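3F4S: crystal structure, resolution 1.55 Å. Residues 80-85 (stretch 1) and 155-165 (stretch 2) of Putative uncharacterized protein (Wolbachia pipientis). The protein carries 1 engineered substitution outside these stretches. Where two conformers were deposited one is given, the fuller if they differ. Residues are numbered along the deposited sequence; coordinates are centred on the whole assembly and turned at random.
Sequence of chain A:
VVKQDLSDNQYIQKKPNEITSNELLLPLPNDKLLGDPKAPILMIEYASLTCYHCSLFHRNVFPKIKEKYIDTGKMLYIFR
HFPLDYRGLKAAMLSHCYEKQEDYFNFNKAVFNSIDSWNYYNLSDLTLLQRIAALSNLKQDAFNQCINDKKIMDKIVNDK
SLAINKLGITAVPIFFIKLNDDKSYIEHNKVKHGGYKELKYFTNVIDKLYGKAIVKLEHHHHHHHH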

ATOM      1  N   ARG A  80       2.388  -1.564  -1.015  1.00 20.23           N
ATOM      2  CA  ARG A  80       3.093  -1.875  -2.256  1.00 19.64           C
ATOM      3  C   ARG A  80       2.126  -1.798  -3.428  1.00 17.72           C
ATOM      4  O   ARG A  80       0.993  -2.286  -3.349  1.00 20.21           O
ATOM      5  CB  ARG A  80       3.761  -3.251  -2.181  1.00 19.97           C
ATOM      6  CG  ARG A  80       4.937  -3.292  -1.202  1.00 20.96           C
ATOM      7  CD  ARG A  80       5.546  -4.682  -1.066  1.00 21.97           C
ATOM      8  NE  ARG A  80       6.577  -4.698  -0.031  1.00 23.41           N
ATOM      9  CZ  ARG A  80       7.051  -5.805   0.530  1.00 24.96           C
ATOM     10  NH1 ARG A  80       6.585  -6.990   0.149  1.00 26.40           N
ATOM     11  NH2 ARG A  80       7.992  -5.730   1.464  1.00 26.22           N
ATOM     12  N   HIS A  81       2.565  -1.161  -4.508  1.00 17.50           N
ATOM     13  CA  HIS A  81       1.705  -0.944  -5.666  1.00 16.92           C
ATOM     14  C   HIS A  81       1.438  -2.248  -6.419  1.00 17.05           C
ATOM     15  O   HIS A  81       2.297  -3.141  -6.491  1.00 20.81           O
ATOM     16  CB  HIS A  81       2.336   0.077  -6.618  1.00 17.67           C
ATOM     17  CG  HIS A  81       2.328   1.482  -6.092  1.00 18.25           C
ATOM     18  ND1 HIS A  81       1.163   2.173  -5.838  1.00 20.13           N
ATOM     19  CD2 HIS A  81       3.342   2.326  -5.782  1.00 18.02           C
ATOM     20  CE1 HIS A  81       1.456   3.382  -5.393  1.00 18.67           C
ATOM     21  NE2 HIS A  81       2.771   3.501  -5.349  1.00 19.11           N
ATOM     22  N   PHE A  82       0.237  -2.356  -6.975  1.00 16.98           N
ATOM     23  CA  PHE A  82      -0.116  -3.478  -7.830  1.00 16.20           C
ATOM     24  C   PHE A  82      -1.014  -2.936  -8.932  1.00 16.79           C
ATOM     25  O   PHE A  82      -2.222  -3.183  -8.932  1.00 16.10           O
ATOM     26  CB  PHE A  82      -0.860  -4.543  -7.023  1.00 17.20           C
ATOM     27  CG  PHE A  82      -0.833  -5.912  -7.648  1.00 17.93           C
ATOM     28  CD1 PHE A  82       0.153  -6.823  -7.301  1.00 20.45           C
ATOM     29  CD2 PHE A  82      -1.789  -6.287  -8.579  1.00 18.95           C
ATOM     30  CE1 PHE A  82       0.185  -8.092  -7.866  1.00 22.22           C
ATOM     31  CE2 PHE A  82      -1.766  -7.556  -9.152  1.00 20.66           C
ATOM     32  CZ  PHE A  82      -0.775  -8.459  -8.794  1.00 22.26           C
ATOM     33  N   PRO A  83      -0.436  -2.176  -9.876  1.00 16.63           N
ATOM     34  CA  PRO A  83      -1.322  -1.529 -10.849  0.50 15.98           C
ATOM     35  C   PRO A  83      -1.815  -2.495 -11.913  1.00 18.16           C
ATOM     36  O   PRO A  83      -1.131  -3.467 -12.246  1.00 18.48           O
ATOM     37  CB  PRO A  83      -0.442  -0.429 -11.453  0.50 14.44           C
ATOM     38  CG  PRO A  83       0.649  -0.220 -10.433  0.50 14.63           C
ATOM     39  CD  PRO A  83       0.913  -1.587  -9.892  0.50 14.08           C
ATOM     40  N   LEU A  84      -3.018  -2.224 -12.408  1.00 17.03           N
ATOM     41  CA  LEU A  84      -3.691  -3.124 -13.339  1.00 16.76           C
ATOM     42  C   LEU A  84      -4.106  -2.441 -14.633  1.00 18.69           C
ATOM     43  O   LEU A  84      -4.672  -3.081 -15.527  1.00 22.59           O
ATOM     44  CB  LEU A  84      -4.920  -3.747 -12.673  1.00 17.69           C
ATOM     45  CG  LEU A  84      -4.597  -4.658 -11.491  1.00 19.86           C
ATOM     46  CD1 LEU A  84      -5.873  -5.090 -10.812  1.00 23.40           C
ATOM     47  CD2 LEU A  84      -3.788  -5.872 -11.945  1.00 22.69           C
ATOM     48  N   ASP A  85      -3.834  -1.146 -14.733  1.00 15.05           N
ATOM     49  CA  ASP A  85      -4.257  -0.390 -15.905  1.00 17.11           C
ATOM     50  C   ASP A  85      -3.393   0.852 -16.074  1.00 15.49           C
ATOM     51  O   ASP A  85      -2.497   1.121 -15.256  1.00 15.02           O
ATOM     52  CB  ASP A  85      -5.733  -0.013 -15.774  1.00 16.90           C
ATOM     53  CG  ASP A  85      -6.030   0.667 -14.457  1.00 19.97           C
ATOM     54  OD1 ASP A  85      -5.292   1.583 -14.099  1.00 22.56           O
ATOM     55  OD2 ASP A  85      -6.990   0.289 -13.769  1.00 24.48           O
ATOM     56  N   LYS A 155      10.538  -0.393 -11.975  1.00 21.21           N
ATOM     57  CA  LYS A 155      10.574  -0.876 -10.603  1.00 21.11           C
ATOM     58  C   LYS A 155       9.180  -1.320 -10.168  1.00 21.54           C
ATOM     59  O   LYS A 155       9.014  -2.383  -9.573  1.00 21.18           O
ATOM     60  CB  LYS A 155      11.119   0.204  -9.661  1.00 24.77           C
ATOM     61  CG  LYS A 155      11.031  -0.146  -8.188  1.00 29.48           C
ATOM     62  N   ILE A 156       8.173  -0.514 -10.486  1.00 19.98           N
ATOM     63  CA  ILE A 156       6.805  -0.851 -10.108  1.00 18.00           C
ATOM     64  C   ILE A 156       6.338  -2.160 -10.745  1.00 18.05           C
ATOM     65  O   ILE A 156       5.804  -3.037 -10.059  1.00 19.20           O
ATOM     66  CB  ILE A 156       5.825   0.279 -10.461  1.00 17.66           C
ATOM     67  CG1 ILE A 156       6.081   1.488  -9.549  1.00 18.58           C
ATOM     68  CG2 ILE A 156       4.387  -0.198 -10.300  1.00 18.53           C
ATOM     69  CD1 ILE A 156       5.552   2.808 -10.080  1.00 18.72           C
ATOM     70  N   VAL A 157       6.529  -2.298 -12.054  1.00 18.37           N
ATOM     71  CA  VAL A 157       6.053  -3.512 -12.725  1.00 19.18           C
ATOM     72  C   VAL A 157       6.855  -4.750 -12.328  1.00 18.67           C
ATOM     73  O   VAL A 157       6.321  -5.854 -12.303  1.00 19.50           O
ATOM     74  CB  VAL A 157       5.958  -3.381 -14.273  1.00 19.37           C
ATOM     75  CG1 VAL A 157       4.972  -2.275 -14.653  1.00 20.52           C
ATOM     76  CG2 VAL A 157       7.331  -3.151 -14.899  1.00 21.48           C
ATOM     77  N   ASN A 158       8.129  -4.574 -11.999  1.00 19.24           N
ATOM     78  CA  ASN A 158       8.918  -5.708 -11.551  1.00 20.66           C
ATOM     79  C   ASN A 158       8.560  -6.121 -10.121  1.00 20.52           C
ATOM     80  O   ASN A 158       8.478  -7.305  -9.823  1.00 21.63           O
ATOM     81  CB  ASN A 158      10.409  -5.452 -11.746  1.00 20.98           C
ATOM     82  CG  ASN A 158      10.835  -5.672 -13.194  1.00 24.50           C
ATOM     83  OD1 ASN A 158      10.923  -4.731 -13.985  1.00 29.40           O
ATOM     84  ND2 ASN A 158      11.044  -6.925 -13.557  1.00 25.37           N
ATOM     85  N   ASP A 159       8.313  -5.148  -9.251  1.00 20.67           N
ATOM     86  CA  ASP A 159       7.836  -5.473  -7.906  1.00 20.30           C
ATOM     87  C   ASP A 159       6.506  -6.224  -7.988  1.00 19.72           C
ATOM     88  O   ASP A 159       6.269  -7.165  -7.236  1.00 21.52           O
ATOM     89  CB  ASP A 159       7.675  -4.216  -7.046  1.00 20.78           C
ATOM     90  CG  ASP A 159       9.003  -3.616  -6.625  1.00 24.67           C
ATOM     91  OD1 ASP A 159      10.052  -4.278  -6.801  1.00 25.84           O
ATOM     92  OD2 ASP A 159       8.989  -2.468  -6.120  1.00 27.68           O
ATOM     93  N   LYS A 160       5.641  -5.802  -8.905  1.00 18.82           N
ATOM     94  CA  LYS A 160       4.367  -6.482  -9.123  1.00 19.59           C
ATOM     95  C   LYS A 160       4.560  -7.919  -9.622  1.00 19.53           C
ATOM     96  O   LYS A 160       3.952  -8.846  -9.087  1.00 20.48           O
ATOM     97  CB  LYS A 160       3.491  -5.688 -10.099  1.00 18.90           C
ATOM     98  CG  LYS A 160       2.236  -6.415 -10.580  1.00 18.68           C
ATOM     99  CD  LYS A 160       1.490  -5.600 -11.639  1.00 18.81           C
ATOM    100  CE  LYS A 160       0.499  -6.459 -12.432  1.00 21.15           C
ATOM    101  NZ  LYS A 160      -0.210  -5.720 -13.523  1.00 21.57           N
ATOM    102  N   SER A 161       5.404  -8.119 -10.633  1.00 19.55           N
ATOM    103  CA  SER A 161       5.570  -9.470 -11.175  1.00 22.66           C
ATOM    104  C   SER A 161       6.218 -10.402 -10.142  1.00 22.88           C
ATOM    105  O   SER A 161       5.902 -11.590 -10.075  1.00 25.12           O
ATOM    106  CB  SER A 161       6.335  -9.462 -12.509  1.00 24.30           C
ATOM    107  OG  SER A 161       7.658  -8.986 -12.352  1.00 26.97           O
ATOM    108  N   LEU A 162       7.096  -9.844  -9.315  1.00 21.88           N
ATOM    109  CA  LEU A 162       7.722 -10.590  -8.226  1.00 27.14           C
ATOM    110  C   LEU A 162       6.667 -11.091  -7.228  1.00 26.72           C
ATOM    111  O   LEU A 162       6.707 -12.241  -6.779  1.00 28.09           O
ATOM    112  CB  LEU A 162       8.753  -9.701  -7.526  1.00 28.13           C
ATOM    113  CG  LEU A 162       9.652 -10.275  -6.435  1.00 32.27           C
ATOM    114  CD1 LEU A 162      10.443 -11.479  -6.938  1.00 30.91           C
ATOM    115  CD2 LEU A 162      10.584  -9.189  -5.926  1.00 32.41           C
ATOM    116  N   ALA A 163       5.717 -10.224  -6.894  1.00 25.04           N
ATOM    117  CA  ALA A 163       4.625 -10.586  -5.995  1.00 25.06           C
ATOM    118  C   ALA A 163       3.728 -11.663  -6.610  1.00 26.95           C
ATOM    119  O   ALA A 163       3.284 -12.583  -5.921  1.00 29.47           O
ATOM    120  CB  ALA A 163       3.805  -9.347  -5.623  1.00 25.35           C
ATOM    121  N   ILE A 164       3.466 -11.546  -7.908  1.00 24.83           N
ATOM    122  CA  ILE A 164       2.655 -12.536  -8.613  1.00 26.65           C
ATOM    123  C   ILE A 164       3.329 -13.900  -8.571  1.00 29.21           C
ATOM    124  O   ILE A 164       2.687 -14.923  -8.316  1.00 30.48           O
ATOM    125  CB  ILE A 164       2.432 -12.137 -10.083  1.00 26.67           C
ATOM    126  CG1 ILE A 164       1.459 -10.957 -10.173  1.00 25.21           C
ATOM    127  CG2 ILE A 164       1.916 -13.326 -10.891  1.00 29.13           C
ATOM    128  CD1 ILE A 164       1.408 -10.294 -11.547  1.00 27.94           C
ATOM    129  N   ASN A 165       4.630 -13.907  -8.834  0.50 29.63           N
ATOM    130  CA  ASN A 165       5.397 -15.144  -8.859  0.50 31.03           C
ATOM    131  C   ASN A 165       5.511 -15.765  -7.470  0.50 32.42           C
ATOM    132  O   ASN A 165       5.124 -16.917  -7.256  0.50 33.55           O
ATOM    133  CB  ASN A 165       6.790 -14.882  -9.442  0.50 32.39           C
ATOM    134  CG  ASN A 165       7.566 -16.160  -9.708  0.50 34.48           C
ATOM    135  OD1 ASN A 165       7.104 -17.258  -9.403  0.50 36.01           O
ATOM    136  ND2 ASN A 165       8.754 -16.020 -10.280  0.50 36.65           N
TER
HETATM  137  O   HOH W   1       4.809  -2.416  -7.564  1.00 23.36           O

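Stretch 2 is one helical segment, held by i to i+4 backbone hydrogen bonds from Lys155 O to Asn165 N. Stretch 1 leaves a strand after His81 and continues as a loop that packs against the side of this helix. The nearest CA atoms are those of Phe82 and Lys160, 5.5 Å apart. No direct backbone-to-backbone hydrogen bond joins the stretches.

Lys155 opens the segment and takes no part in the contact. Its side chain is modelled only to CG. Ile156 points toward stretch 1 and is buried. Ile156 CG2 lies 3.7 Å from Pro83 CG and 4.2 Å from His81 CB, so the contacts are apolar. Water 1 links the two main chains here. It donates to Ile156 O at 2.8 Å and to His81 O at 2.8 Å, bridging two carbonyls that could not hydrogen-bond to each other.

Val157 and Asn158 make no contact with stretch 1. Asp159 points toward it by its CA-to-CB bond, but Asp159 CB stays 5.5 Å from His81 O, beyond contact.

Lys160 is the centre of the interface and has the largest area covered by the other stretch. Its chi angles are all t, so the chain is fully extended. Lys160 CG sits over one face of the Phe82 ring, 3.9 Å from the ring centroid and 16° off the normal. This is a CH-pi contact. At the far end, Lys160 NZ donates a hydrogen bond to Pro83 O at 2.7 Å. The same side chain thus offers aliphatic carbon to the ring and its ammonium group to a backbone carbonyl. Leu84 CD2 lies 3.9 Å from Lys160 NZ.

Ser161 points away, and Leu162 is out of reach. Ala163 CB approaches the edge of the Phe82 ring, 4.4 Å from Phe82 CE1. Ile164 extends the apolar contact, with Ile164 CG1 3.6 Å from Phe82 CZ. Asn165 lies beyond the contact.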